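Local coordinates for protein DNA polymerase III subunit beta (Deinococcus radiodurans, PDB 4TRT) that probably encircles DNA as a ring-shaped head-to-tail homodimer and tethers DNA polymerases and other proteins to it, giving processive synthesis, at residues A[6-11]-A[83-88]; A[20-25]-A[71-76]; A[29-34]-A[46-51]; A[126-131]-A[206-211]. One frame throughout, in Å; residues are numbered along the deposited sequence.

Interaction 1. Residues A[6-11]-A[83-88]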
loop_
_atom_site.group_PDB
_atom_site.type_symbol
_atom_site.label_atom_id
_atom_site.label_comp_id
_atom_site.label_asym_id
_atom_site.label_seq_id
_atom_site.Cartn_x
_atom_site.Cartn_y
_atom_site.Cartn_z
ATOM N N VAL A 6 30.376 10.241 2.299
ATOM C CA VAL A 6 29.209 10.363 3.144
ATOM C C VAL A 6 28.644 8.959 3.439
ATOM O O VAL A 6 28.829 8.020 2.659
ATOM C CB VAL A 6 28.148 11.297 2.468
ATOM C CG1 VAL A 6 27.651 10.717 1.156
ATOM C CG2 VAL A 6 26.975 11.578 3.386
ATOM N N THR A 7 28.014 8.817 4.602
ATOM C CA THR A 7 27.324 7.586 4.982
ATOM C C THR A 7 26.020 7.499 4.203
ATOM O O THR A 7 25.290 8.489 4.115
ATOM C CB THR A 7 27.060 7.587 6.498
ATOM O OG1 THR A 7 28.306 7.389 7.180
ATOM C CG2 THR A 7 26.109 6.506 6.891
ATOM N N LYS A 8 25.728 6.335 3.630
ATOM C CA LYS A 8 24.494 6.149 2.875
ATOM C C LYS A 8 23.258 6.396 3.751
ATOM O O LYS A 8 22.305 7.039 3.300
ATOM C CB LYS A 8 24.409 4.759 2.247
ATOM C CG LYS A 8 23.198 4.569 1.340
ATOM C CD LYS A 8 23.109 3.171 0.744
ATOM C CE LYS A 8 22.671 2.132 1.772
ATOM N NZ LYS A 8 22.842 0.759 1.252
ATOM N N LYS A 9 23.286 5.878 4.979
ATOM C CA LYS A 9 22.164 5.989 5.911
ATOM C C LYS A 9 21.769 7.442 6.131
ATOM O O LYS A 9 20.589 7.794 6.069
ATOM C CB LYS A 9 22.513 5.344 7.255
ATOM C CG LYS A 9 21.417 5.484 8.315
ATOM C CD LYS A 9 21.753 4.714 9.582
ATOM C CE LYS A 9 21.067 5.320 10.802
ATOM N NZ LYS A 9 19.648 5.693 10.513
ATOM N N THR A 10 22.761 8.296 6.319
ATOM C CA THR A 10 22.504 9.691 6.619
ATOM C C THR A 10 22.053 10.425 5.363
ATOM O O THR A 10 21.132 11.242 5.413
ATOM C CB THR A 10 23.747 10.376 7.228
ATOM O OG1 THR A 10 24.448 9.462 8.086
ATOM C CG2 THR A 10 23.324 11.539 8.083
ATOM N N LEU A 11 22.692 10.141 4.238
ATOM C CA LEU A 11 22.296 10.765 2.980
ATOM C C LEU A 11 20.873 10.356 2.596
ATOM O O LEU A 11 20.102 11.181 2.120
ATOM C CB LEU A 11 23.287 10.437 1.869
ATOM C CG LEU A 11 23.099 11.098 0.490
ATOM C CD1 LEU A 11 23.164 12.633 0.504
ATOM C CD2 LEU A 11 24.176 10.519 -0.398
ATOM N N GLY A 83 24.135 -0.530 -2.803
ATOM C CA GLY A 83 24.363 -1.662 -1.913
ATOM C C GLY A 83 25.149 -1.319 -0.662
ATOM O O GLY A 83 24.725 -1.662 0.455
ATOM N N GLY A 84 26.285 -0.649 -0.818
ATOM C CA GLY A 84 27.216 -0.477 0.310
ATOM C C GLY A 84 26.717 0.511 1.351
ATOM O O GLY A 84 25.627 1.067 1.208
ATOM N N GLU A 85 27.505 0.728 2.406
ATOM C CA GLU A 85 27.149 1.698 3.452
ATOM C C GLU A 85 27.832 3.058 3.308
ATOM O O GLU A 85 27.412 4.010 3.951
ATOM C CB GLU A 85 27.408 1.127 4.845
ATOM C CG GLU A 85 26.455 0.002 5.224
ATOM C CD GLU A 85 24.963 0.313 5.023
ATOM O OE1 GLU A 85 24.537 1.500 5.006
ATOM O OE2 GLU A 85 24.199 -0.663 4.868
ATOM N N LEU A 86 28.884 3.141 2.489
ATOM C CA LEU A 86 29.634 4.371 2.339
ATOM C C LEU A 86 29.586 4.822 0.879
ATOM O O LEU A 86 29.811 4.019 -0.054
ATOM C CB LEU A 86 31.076 4.230 2.839
ATOM C CG LEU A 86 31.286 3.836 4.308
ATOM C CD1 LEU A 86 32.782 3.702 4.579
ATOM C CD2 LEU A 86 30.653 4.801 5.302
ATOM N N VAL A 87 29.280 6.105 0.698
ATOM C CA VAL A 87 29.059 6.673 -0.640
ATOM C C VAL A 87 30.149 7.695 -0.959
ATOM O O VAL A 87 30.483 8.525 -0.123
ATOM C CB VAL A 87 27.670 7.315 -0.739
ATOM C CG1 VAL A 87 27.399 7.849 -2.156
ATOM C CG2 VAL A 87 26.578 6.316 -0.340
ATOM N N GLU A 88 30.705 7.614 -2.164
ATOM C CA GLU A 88 31.587 8.650 -2.683
ATOM C C GLU A 88 30.845 9.485 -3.737
ATOM O O GLU A 88 30.280 8.935 -4.680
ATOM C CB GLU A 88 32.851 8.042 -3.301
ATOM C CG GLU A 88 33.860 9.116 -3.697
ATOM C CD GLU A 88 35.083 8.605 -4.421
ATOM O OE1 GLU A 88 34.936 7.781 -5.346
ATOM O OE2 GLU A 88 36.186 9.077 -4.080
HETATM O O HOH W 1 25.203 3.779 5.796
#
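Lys-8 reaches from the first turn of helix 8-21 across to the loop 83-85. Its CB lies 3.5 Å from Glu-85 O and 3.7 Å from CG2 of Val-87, and its CG 4.2 Å from that methyl, the lysine and valine side chains meeting roughly at a right angle. With CG anti to the backbone N (chi1 -174°), the chain then runs out straight, and CD and CE pass beside Gly-84 O. A bend at chi3 (74°) turns CE aside from that line. NZ ends 2.8 Å from Gly-84 O, 32° out of its carbonyl plane, makes a weak bond to Gly-83 O and also bonds Leu-82 O. Three successive carbonyls after helix 72-81 thus share one ammonium. Lysine suits the place, with a long apolar shaft and a tip that can donate three times. The Glu-85 carboxylate stays 4.1 Å (OE2) from NZ, too far for a salt bridge. A water bridges Glu-85 O and OE1 to Lys-9 N. Val-6 and Val-87 form an antiparallel hydrogen-bonded pair, Val-87 N lying 2.8 Å from Val-6 O. Their side chains stand side by side, CG1 of Val-6 being 3.9 Å from CB of Val-87. One further backbone bond, from Lys-8 N to Glu-85 O (2.9 Å), follows the bridge pairs. This is an antiparallel strand pair running directly into a helix, as in the repeated sheet-and-helix domains of sliding clamps.

Interaction 2. Residues A[20-25]-A[71-76]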
loop_
_atom_site.group_PDB
_atom_site.type_symbol
_atom_site.label_atom_id
_atom_site.label_comp_id
_atom_site.label_asym_id
_atom_site.label_seq_id
_atom_site.Cartn_x
_atom_site.Cartn_y
_atom_site.Cartn_z
ATOM N N ARG A 20 10.158 14.306 -0.563
ATOM C CA ARG A 20 8.732 14.462 -0.273
ATOM C C ARG A 20 8.232 15.903 -0.464
ATOM O O ARG A 20 7.060 16.088 -0.734
ATOM C CB ARG A 20 8.343 13.919 1.104
ATOM C CG ARG A 20 8.171 12.401 1.119
ATOM C CD ARG A 20 7.852 11.919 2.517
ATOM N NE ARG A 20 8.791 12.480 3.494
ATOM C CZ ARG A 20 8.733 12.271 4.805
ATOM N NH1 ARG A 20 7.810 11.466 5.322
ATOM N NH2 ARG A 20 9.621 12.861 5.597
ATOM N N VAL A 21 9.121 16.894 -0.357
ATOM C CA VAL A 21 8.795 18.319 -0.583
ATOM C C VAL A 21 8.964 18.742 -2.049
ATOM O O VAL A 21 8.063 19.347 -2.649
ATOM C CB VAL A 21 9.685 19.212 0.307
ATOM C CG1 VAL A 21 9.507 20.689 -0.028
ATOM C CG2 VAL A 21 9.385 18.947 1.775
ATOM N N ILE A 22 10.123 18.428 -2.627
ATOM C CA ILE A 22 10.418 18.816 -4.003
ATOM C C ILE A 22 9.438 18.095 -4.934
ATOM O O ILE A 22 9.266 16.874 -4.814
ATOM C CB ILE A 22 11.888 18.498 -4.372
ATOM C CG1 ILE A 22 12.829 19.284 -3.464
ATOM C CG2 ILE A 22 12.167 18.833 -5.830
ATOM C CD1 ILE A 22 14.305 18.951 -3.576
ATOM N N PRO A 23 8.786 18.834 -5.864
ATOM C CA PRO A 23 7.918 18.173 -6.846
ATOM C C PRO A 23 8.679 17.249 -7.787
ATOM O O PRO A 23 9.840 17.512 -8.116
ATOM C CB PRO A 23 7.286 19.352 -7.635
ATOM C CG PRO A 23 7.517 20.564 -6.806
ATOM C CD PRO A 23 8.752 20.305 -5.993
ATOM N N SER A 24 8.047 16.153 -8.193
ATOM C CA SER A 24 8.645 15.238 -9.168
ATOM C C SER A 24 8.360 15.692 -10.601
ATOM O O SER A 24 9.058 15.292 -11.516
ATOM C CB SER A 24 8.126 13.804 -8.957
ATOM O OG SER A 24 6.705 13.803 -8.916
ATOM N N ARG A 25 7.332 16.515 -10.787
ATOM C CA ARG A 25 6.951 17.029 -12.098
ATOM C C ARG A 25 6.688 18.529 -12.047
ATOM O O ARG A 25 5.988 18.981 -11.159
ATOM C CB ARG A 25 5.669 16.353 -12.574
ATOM C CG ARG A 25 5.873 15.083 -13.385
ATOM C CD ARG A 25 4.731 14.864 -14.376
ATOM N NE ARG A 25 5.041 13.780 -15.324
ATOM C CZ ARG A 25 4.565 12.531 -15.275
ATOM N NH1 ARG A 25 3.719 12.145 -14.323
ATOM N NH2 ARG A 25 4.938 11.648 -16.202
ATOM N N PRO A 71 18.429 16.324 -10.442
ATOM C CA PRO A 71 17.018 15.959 -10.239
ATOM C C PRO A 71 16.852 15.221 -8.898
ATOM O O PRO A 71 17.526 14.207 -8.661
ATOM C CB PRO A 71 16.697 15.040 -11.424
ATOM C CG PRO A 71 17.799 15.236 -12.408
ATOM C CD PRO A 71 19.008 15.650 -11.618
ATOM N N ALA A 72 15.984 15.744 -8.035
ATOM C CA ALA A 72 15.897 15.295 -6.658
ATOM C C ALA A 72 15.457 13.839 -6.519
ATOM O O ALA A 72 16.044 13.096 -5.732
ATOM C CB ALA A 72 14.973 16.205 -5.857
ATOM N N HIS A 73 14.437 13.422 -7.267
ATOM C CA HIS A 73 13.881 12.074 -7.071
ATOM C C HIS A 73 14.759 11.001 -7.640
ATOM O O HIS A 73 14.921 9.928 -7.040
ATOM C CB HIS A 73 12.463 11.988 -7.605
ATOM C CG HIS A 73 11.508 12.856 -6.846
ATOM N ND1 HIS A 73 11.443 14.193 -7.047
ATOM C CD2 HIS A 73 10.595 12.561 -5.836
ATOM C CE1 HIS A 73 10.545 14.726 -6.214
ATOM N NE2 HIS A 73 10.017 13.736 -5.472
ATOM N N LEU A 74 15.355 11.282 -8.790
ATOM C CA LEU A 74 16.308 10.367 -9.392
ATOM C C LEU A 74 17.523 10.152 -8.479
ATOM O O LEU A 74 17.941 9.030 -8.284
ATOM C CB LEU A 74 16.750 10.875 -10.770
ATOM C CG LEU A 74 17.808 10.039 -11.493
ATOM C CD1 LEU A 74 17.339 8.590 -11.590
ATOM C CD2 LEU A 74 18.050 10.602 -12.884
ATOM N N PHE A 75 18.073 11.232 -7.928
ATOM C CA PHE A 75 19.232 11.145 -7.045
ATOM C C PHE A 75 18.911 10.346 -5.779
ATOM O O PHE A 75 19.697 9.510 -5.364
ATOM C CB PHE A 75 19.741 12.545 -6.704
ATOM C CG PHE A 75 20.973 12.576 -5.832
ATOM C CD1 PHE A 75 22.053 11.738 -6.075
ATOM C CD2 PHE A 75 21.086 13.501 -4.810
ATOM C CE1 PHE A 75 23.184 11.782 -5.278
ATOM C CE2 PHE A 75 22.228 13.562 -4.020
ATOM C CZ PHE A 75 23.277 12.685 -4.254
ATOM N N ALA A 76 17.736 10.587 -5.205
ATOM C CA ALA A 76 17.286 9.868 -4.022
ATOM C C ALA A 76 17.127 8.377 -4.312
ATOM O O ALA A 76 17.488 7.529 -3.505
ATOM C CB ALA A 76 15.964 10.449 -3.525
#
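His-73 meets Ser-24 and Ile-22 without any hydrogen bond crossing the contact; NE2 of His-73 instead makes a weak one to Glu-19 O, near the end of helix 8-21. Ile-22 O lies 3.3 Å from NE2 of His-73, at too poor an angle for a bond, and its still shorter approach to CE1 is doubtfully close in the model. Pro-23 O, 3.4 Å from CE1 of His-73, approaches the ring obliquely and is buried here with no hydrogen-bonding partner. Over one ring face sits Ser-24: its CB is 3.8 Å from the ring centroid and 11° off the normal, a CH-pi contact. Serine suits the place because its single CH2 can come down over the ring centre. Chi1 of His-73 (-65°) directs CG toward the loop, and chi2 (78°) turns the ring so that a face meets Ser-24 CB. An alanine in place of His-73 would probably open a gap beside Ser-24 CB and leave Glu-19 O without this bond. Alongside, CD1 of Ile-22 touches CB of Ala-72 at 3.6 Å, and CG2 of Ile-22 reaches the same methyl, whose small size permits the close approach. The contact thus joins the segment leaving helix 8-21 to the start of helix 72-81, Ile-22 and Ala-72 both packing on Leu-34 of strand 33-38.

Interaction 3. Residues A[29-34]-A[46-51]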
loop_
_atom_site.group_PDB
_atom_site.type_symbol
_atom_site.label_atom_id
_atom_site.label_comp_id
_atom_site.label_asym_id
_atom_site.label_seq_id
_atom_site.Cartn_x
_atom_site.Cartn_y
_atom_site.Cartn_z
ATOM N N PRO A 29 11.610 23.819 -15.118
ATOM C CA PRO A 29 12.590 22.734 -15.177
ATOM C C PRO A 29 13.495 22.618 -13.945
ATOM O O PRO A 29 14.046 21.564 -13.713
ATOM C CB PRO A 29 13.417 23.062 -16.433
ATOM C CG PRO A 29 13.255 24.523 -16.635
ATOM C CD PRO A 29 11.907 24.898 -16.083
ATOM N N LEU A 30 13.633 23.688 -13.166
ATOM C CA LEU A 30 14.508 23.693 -11.992
ATOM C C LEU A 30 13.776 23.396 -10.693
ATOM O O LEU A 30 14.410 23.092 -9.697
ATOM C CB LEU A 30 15.235 25.041 -11.875
ATOM C CG LEU A 30 16.544 25.139 -12.659
ATOM C CD1 LEU A 30 17.037 26.574 -12.663
ATOM C CD2 LEU A 30 17.590 24.183 -12.072
ATOM N N LEU A 31 12.449 23.493 -10.692
ATOM C CA LEU A 31 11.677 23.304 -9.466
ATOM C C LEU A 31 11.793 21.857 -8.942
ATOM O O LEU A 31 11.694 21.623 -7.742
ATOM C CB LEU A 31 10.223 23.693 -9.690
ATOM C CG LEU A 31 9.325 23.690 -8.450
ATOM C CD1 LEU A 31 9.891 24.554 -7.330
ATOM C CD2 LEU A 31 7.921 24.157 -8.837
ATOM N N THR A 32 12.051 20.921 -9.851
ATOM C CA THR A 32 12.212 19.513 -9.516
ATOM C C THR A 32 13.646 19.175 -9.079
ATOM O O THR A 32 13.931 18.018 -8.777
ATOM C CB THR A 32 11.831 18.634 -10.726
ATOM O OG1 THR A 32 12.543 19.088 -11.875
ATOM C CG2 THR A 32 10.357 18.739 -11.015
ATOM N N ALA A 33 14.535 20.171 -9.063
ATOM C CA ALA A 33 15.930 19.960 -8.704
ATOM C C ALA A 33 16.168 20.010 -7.191
ATOM O O ALA A 33 15.433 20.662 -6.438
ATOM C CB ALA A 33 16.818 20.979 -9.385
ATOM N N LEU A 34 17.200 19.285 -6.775
ATOM C CA LEU A 34 17.756 19.366 -5.437
ATOM C C LEU A 34 18.994 20.233 -5.554
ATOM O O LEU A 34 19.818 20.016 -6.457
ATOM C CB LEU A 34 18.152 17.962 -4.970
ATOM C CG LEU A 34 18.910 17.816 -3.651
ATOM C CD1 LEU A 34 17.975 18.137 -2.488
ATOM C CD2 LEU A 34 19.410 16.389 -3.524
ATOM N N SER A 46 19.010 21.137 -0.282
ATOM C CA SER A 46 17.884 22.047 -0.182
ATOM C C SER A 46 16.990 22.061 -1.431
ATOM O O SER A 46 17.411 21.677 -2.544
ATOM C CB SER A 46 18.377 23.454 0.182
ATOM O OG SER A 46 18.936 24.115 -0.939
ATOM N N GLY A 47 15.751 22.494 -1.216
ATOM C CA GLY A 47 14.767 22.631 -2.289
ATOM C C GLY A 47 13.494 23.335 -1.844
ATOM O O GLY A 47 13.352 23.733 -0.681
ATOM N N THR A 48 12.566 23.504 -2.781
ATOM C CA THR A 48 11.331 24.208 -2.507
ATOM C C THR A 48 10.195 23.577 -3.299
ATOM O O THR A 48 10.435 22.924 -4.317
ATOM C CB THR A 48 11.452 25.701 -2.867
ATOM O OG1 THR A 48 10.277 26.409 -2.451
ATOM C CG2 THR A 48 11.620 25.874 -4.378
ATOM N N ASN A 49 8.969 23.754 -2.807
ATOM C CA ASN A 49 7.769 23.494 -3.617
ATOM C C ASN A 49 6.950 24.771 -3.793
ATOM O O ASN A 49 5.766 24.727 -4.118
ATOM C CB ASN A 49 6.919 22.365 -3.029
ATOM C CG ASN A 49 6.298 22.719 -1.699
ATOM O OD1 ASN A 49 6.379 23.858 -1.227
ATOM N ND2 ASN A 49 5.650 21.737 -1.084
ATOM N N LEU A 50 7.600 25.899 -3.530
ATOM C CA LEU A 50 7.025 27.233 -3.628
ATOM C C LEU A 50 6.148 27.607 -2.426
ATOM O O LEU A 50 5.921 28.783 -2.202
ATOM C CB LEU A 50 6.275 27.439 -4.961
ATOM C CG LEU A 50 7.052 27.077 -6.235
ATOM C CD1 LEU A 50 6.235 27.373 -7.484
ATOM C CD2 LEU A 50 8.389 27.795 -6.313
ATOM N N GLU A 51 5.666 26.638 -1.648
ATOM C CA GLU A 51 4.955 26.968 -0.386
ATOM C C GLU A 51 5.872 26.821 0.819
ATOM O O GLU A 51 5.767 27.578 1.775
ATOM C CB GLU A 51 3.706 26.101 -0.206
ATOM C CG GLU A 51 2.676 26.273 -1.312
ATOM C CD GLU A 51 2.221 27.717 -1.486
ATOM O OE1 GLU A 51 2.086 28.461 -0.476
ATOM O OE2 GLU A 51 2.013 28.130 -2.649
HETATM O O HOH W 2 13.413 22.407 -5.671
#
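The flat groups that meet leucines across this contact are the backbone carbonyls of Thr-48 and Ser-46, with the Asn-49 amide close by. CD1 of Leu-31 sits 3.5 Å from Thr-48 O, above the plane of that carbonyl and beyond its oxygen. In the same manner CD1 of Leu-34 approaches Ser-46 O to 3.6 Å, again from above the plane and past the oxygen. The Asn-49 amide turns toward its own chain: OD1 accepts from Glu-51 N (2.9 Å, the donor tilted 31° from the amide plane) in an Asx turn, and also from Ile-52 N. Just before it, Thr-48 OG1 accepts from Leu-50 N in an ST turn and is bonded to Asp-53 OD1 as well. Threonine and asparagine suit this bend because each offers a short side-chain acceptor to backbone N-H groups just ahead. CD2 of Leu-50 lies 3.7 Å from CD1 of Leu-31, the two side chains crossing obliquely. That same Leu-31 methyl is 3.7 Å from CG2 of Thr-48, and the Leu-31 and Thr-48 side chains cross at about a right angle. Chi1 of Leu-31 (-174°) sends CG out from the turn, and chi2 of 54° then sets CD1 between Thr-48 and Leu-50. Nearer the strands, where they have parted, a water accepts from Thr-48 N and lies within bonding distance, 2.8 Å, of both Leu-31 O and Ala-33 O. The contact thus closes the open end of hairpin 33-38/42-48, while Leu-34 also packs on Leu-15 and Leu-18 of helix 8-21 and on Ala-72 and Phe-75 of helix 72-81.

Interaction 4. Residues A[126-131]-A[206-211]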
loop_
_atom_site.group_PDB
_atom_site.type_symbol
_atom_site.label_atom_id
_atom_site.label_comp_id
_atom_site.label_asym_id
_atom_site.label_seq_id
_atom_site.Cartn_x
_atom_site.Cartn_y
_atom_site.Cartn_z
ATOM N N VAL A 126 11.892 31.666 19.685
ATOM C CA VAL A 126 11.274 30.740 20.632
ATOM C C VAL A 126 11.951 29.392 20.500
ATOM O O VAL A 126 12.512 29.068 19.452
ATOM C CB VAL A 126 9.763 30.520 20.367
ATOM C CG1 VAL A 126 9.004 30.376 21.682
ATOM C CG2 VAL A 126 9.183 31.652 19.552
ATOM N N SER A 127 11.881 28.609 21.565
ATOM C CA SER A 127 12.405 27.255 21.594
ATOM C C SER A 127 11.373 26.336 22.245
ATOM O O SER A 127 10.867 26.637 23.317
ATOM C CB SER A 127 13.711 27.238 22.381
ATOM O OG SER A 127 14.248 25.934 22.474
ATOM N N LEU A 128 11.029 25.238 21.581
ATOM C CA LEU A 128 10.166 24.214 22.189
ATOM C C LEU A 128 10.664 22.822 21.815
ATOM O O LEU A 128 11.627 22.683 21.061
ATOM C CB LEU A 128 8.693 24.390 21.768
ATOM C CG LEU A 128 8.464 24.819 20.331
ATOM C CD1 LEU A 128 8.626 23.609 19.429
ATOM C CD2 LEU A 128 7.090 25.448 20.147
ATOM N N ASP A 129 10.022 21.793 22.351
ATOM C CA ASP A 129 10.368 20.427 21.975
ATOM C C ASP A 129 9.631 20.015 20.696
ATOM O O ASP A 129 8.402 20.042 20.651
ATOM C CB ASP A 129 10.048 19.437 23.083
ATOM C CG ASP A 129 10.512 18.036 22.739
ATOM O OD1 ASP A 129 11.693 17.713 22.998
ATOM O OD2 ASP A 129 9.705 17.274 22.180
ATOM N N GLY A 130 10.393 19.619 19.675
ATOM C CA GLY A 130 9.821 19.249 18.378
ATOM C C GLY A 130 8.881 18.055 18.398
ATOM O O GLY A 130 7.904 18.015 17.654
ATOM N N GLY A 131 9.178 17.079 19.246
ATOM C CA GLY A 131 8.320 15.907 19.417
ATOM C C GLY A 131 6.970 16.257 20.030
ATOM O O GLY A 131 5.940 15.761 19.594
ATOM N N GLY A 206 13.520 16.477 20.611
ATOM C CA GLY A 206 14.621 17.416 20.765
ATOM C C GLY A 206 14.146 18.813 20.446
ATOM O O GLY A 206 12.985 19.019 20.110
ATOM N N GLU A 207 15.059 19.767 20.512
ATOM C CA GLU A 207 14.710 21.171 20.406
ATOM C C GLU A 207 14.359 21.610 18.978
ATOM O O GLU A 207 15.058 21.277 18.025
ATOM C CB GLU A 207 15.862 22.018 20.936
ATOM C CG GLU A 207 15.574 23.511 20.978
ATOM C CD GLU A 207 16.698 24.299 21.627
ATOM O OE1 GLU A 207 17.322 23.764 22.569
ATOM O OE2 GLU A 207 16.949 25.455 21.199
ATOM N N ALA A 208 13.275 22.371 18.858
ATOM C CA ALA A 208 12.900 23.032 17.625
ATOM C C ALA A 208 12.868 24.538 17.875
ATOM O O ALA A 208 12.196 24.998 18.797
ATOM C CB ALA A 208 11.541 22.544 17.171
ATOM N N ARG A 209 13.585 25.299 17.058
ATOM C CA ARG A 209 13.702 26.751 17.227
ATOM C C ARG A 209 12.894 27.500 16.172
ATOM O O ARG A 209 12.958 27.161 14.995
ATOM C CB ARG A 209 15.170 27.179 17.128
ATOM C CG ARG A 209 15.985 26.915 18.391
ATOM C CD ARG A 209 17.499 27.025 18.201
ATOM N NE ARG A 209 18.046 26.192 17.122
ATOM C CZ ARG A 209 18.287 24.878 17.182
ATOM N NH1 ARG A 209 18.016 24.172 18.277
ATOM N NH2 ARG A 209 18.798 24.257 16.118
ATOM N N PHE A 210 12.157 28.526 16.590
ATOM C CA PHE A 210 11.386 29.377 15.674
ATOM C C PHE A 210 12.122 30.691 15.449
ATOM O O PHE A 210 12.581 31.326 16.406
ATOM C CB PHE A 210 10.016 29.735 16.265
ATOM C CG PHE A 210 9.017 28.612 16.299
ATOM C CD1 PHE A 210 9.340 27.312 15.942
ATOM C CD2 PHE A 210 7.721 28.877 16.731
ATOM C CE1 PHE A 210 8.388 26.310 16.000
ATOM C CE2 PHE A 210 6.769 27.881 16.790
ATOM C CZ PHE A 210 7.099 26.595 16.413
ATOM N N THR A 211 12.220 31.102 14.190
ATOM C CA THR A 211 12.666 32.439 13.838
ATOM C C THR A 211 11.494 33.121 13.141
ATOM O O THR A 211 11.058 32.665 12.079
ATOM C CB THR A 211 13.862 32.415 12.862
ATOM O OG1 THR A 211 14.914 31.605 13.403
ATOM C CG2 THR A 211 14.366 33.831 12.602
#
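Gly-206 meets Asp-129 and Gly-130 where an antiparallel strand pair at one edge of a sheet gives way to a capped helix, 130-140. At a phi of 116° with an extended psi, Gly-206 takes a backbone shape in which a CB would strike the preceding carbonyl O. Its O accepts from Gly-130 N at 2.7 Å, and its N donates to OD1 of Asp-129 at 3.3 Å, coming from above the carboxylate plane. The other oxygen, OD2, caps the helix through Glu-132 N, a task that the short, doubly accepting aspartate suits. An alanine in place of Asp-129 would probably leave Gly-206 N without its mate and the helix start without its cap. Glu-207 follows, its extended side chain bringing OE2 3.0 Å from Ser-127 OG and into a weak salt bridge with Arg-209 NH1. Ser-127 and Arg-209 share one face of the sheet, and the Glu-207 carboxylate reaches both. Ala-208 lies on the opposite face, in a hydrogen-bonded pair with Leu-128: Ala-208 N meets Leu-128 O at 2.8 Å in a nearly straight bond. Its small CB also lets Gly-130, which has no side chain to intrude, come close. Arg-209 stands opposite Ser-127 in a non-hydrogen-bonded pair. Phe-210 returns to the apolar face, its N bonded to Val-126 O at 2.9 Å; the return bond from Val-126 N is weak. CB of Phe-210 touches CG2 of Val-126 at 3.9 Å. In Leu-128, chi1 (38°) lodges CG between the backbone N and the carbonyl carbon and chi2 (78°) sets the methyls, CD2 of Leu-128 coming 3.9 Å from CZ of Phe-210.

In the fold
Interactions 1, 2 and 3 all belong to the N-terminal domain, and interaction 4 to the central one. Along the chain, 20-25/71-76 falls between the two segments of interaction 1 and itself encloses 29-34/46-51; interaction 4 comes afterwards. Interactions 1 and 2, their centres 19 Å apart, share helix 8-21. Interactions 2 and 3 touch, with centres about 8 Å apart, and Ala-72 N probably bonds Thr-32 O. Interaction 4 lies about 25 Å from interaction 3, centre to centre, yet both reach the same eight-stranded sheet, which runs from one domain into the next. Such a shared sheet is consistent with the continuous ring of sliding clamps, whose helices line the DNA channel.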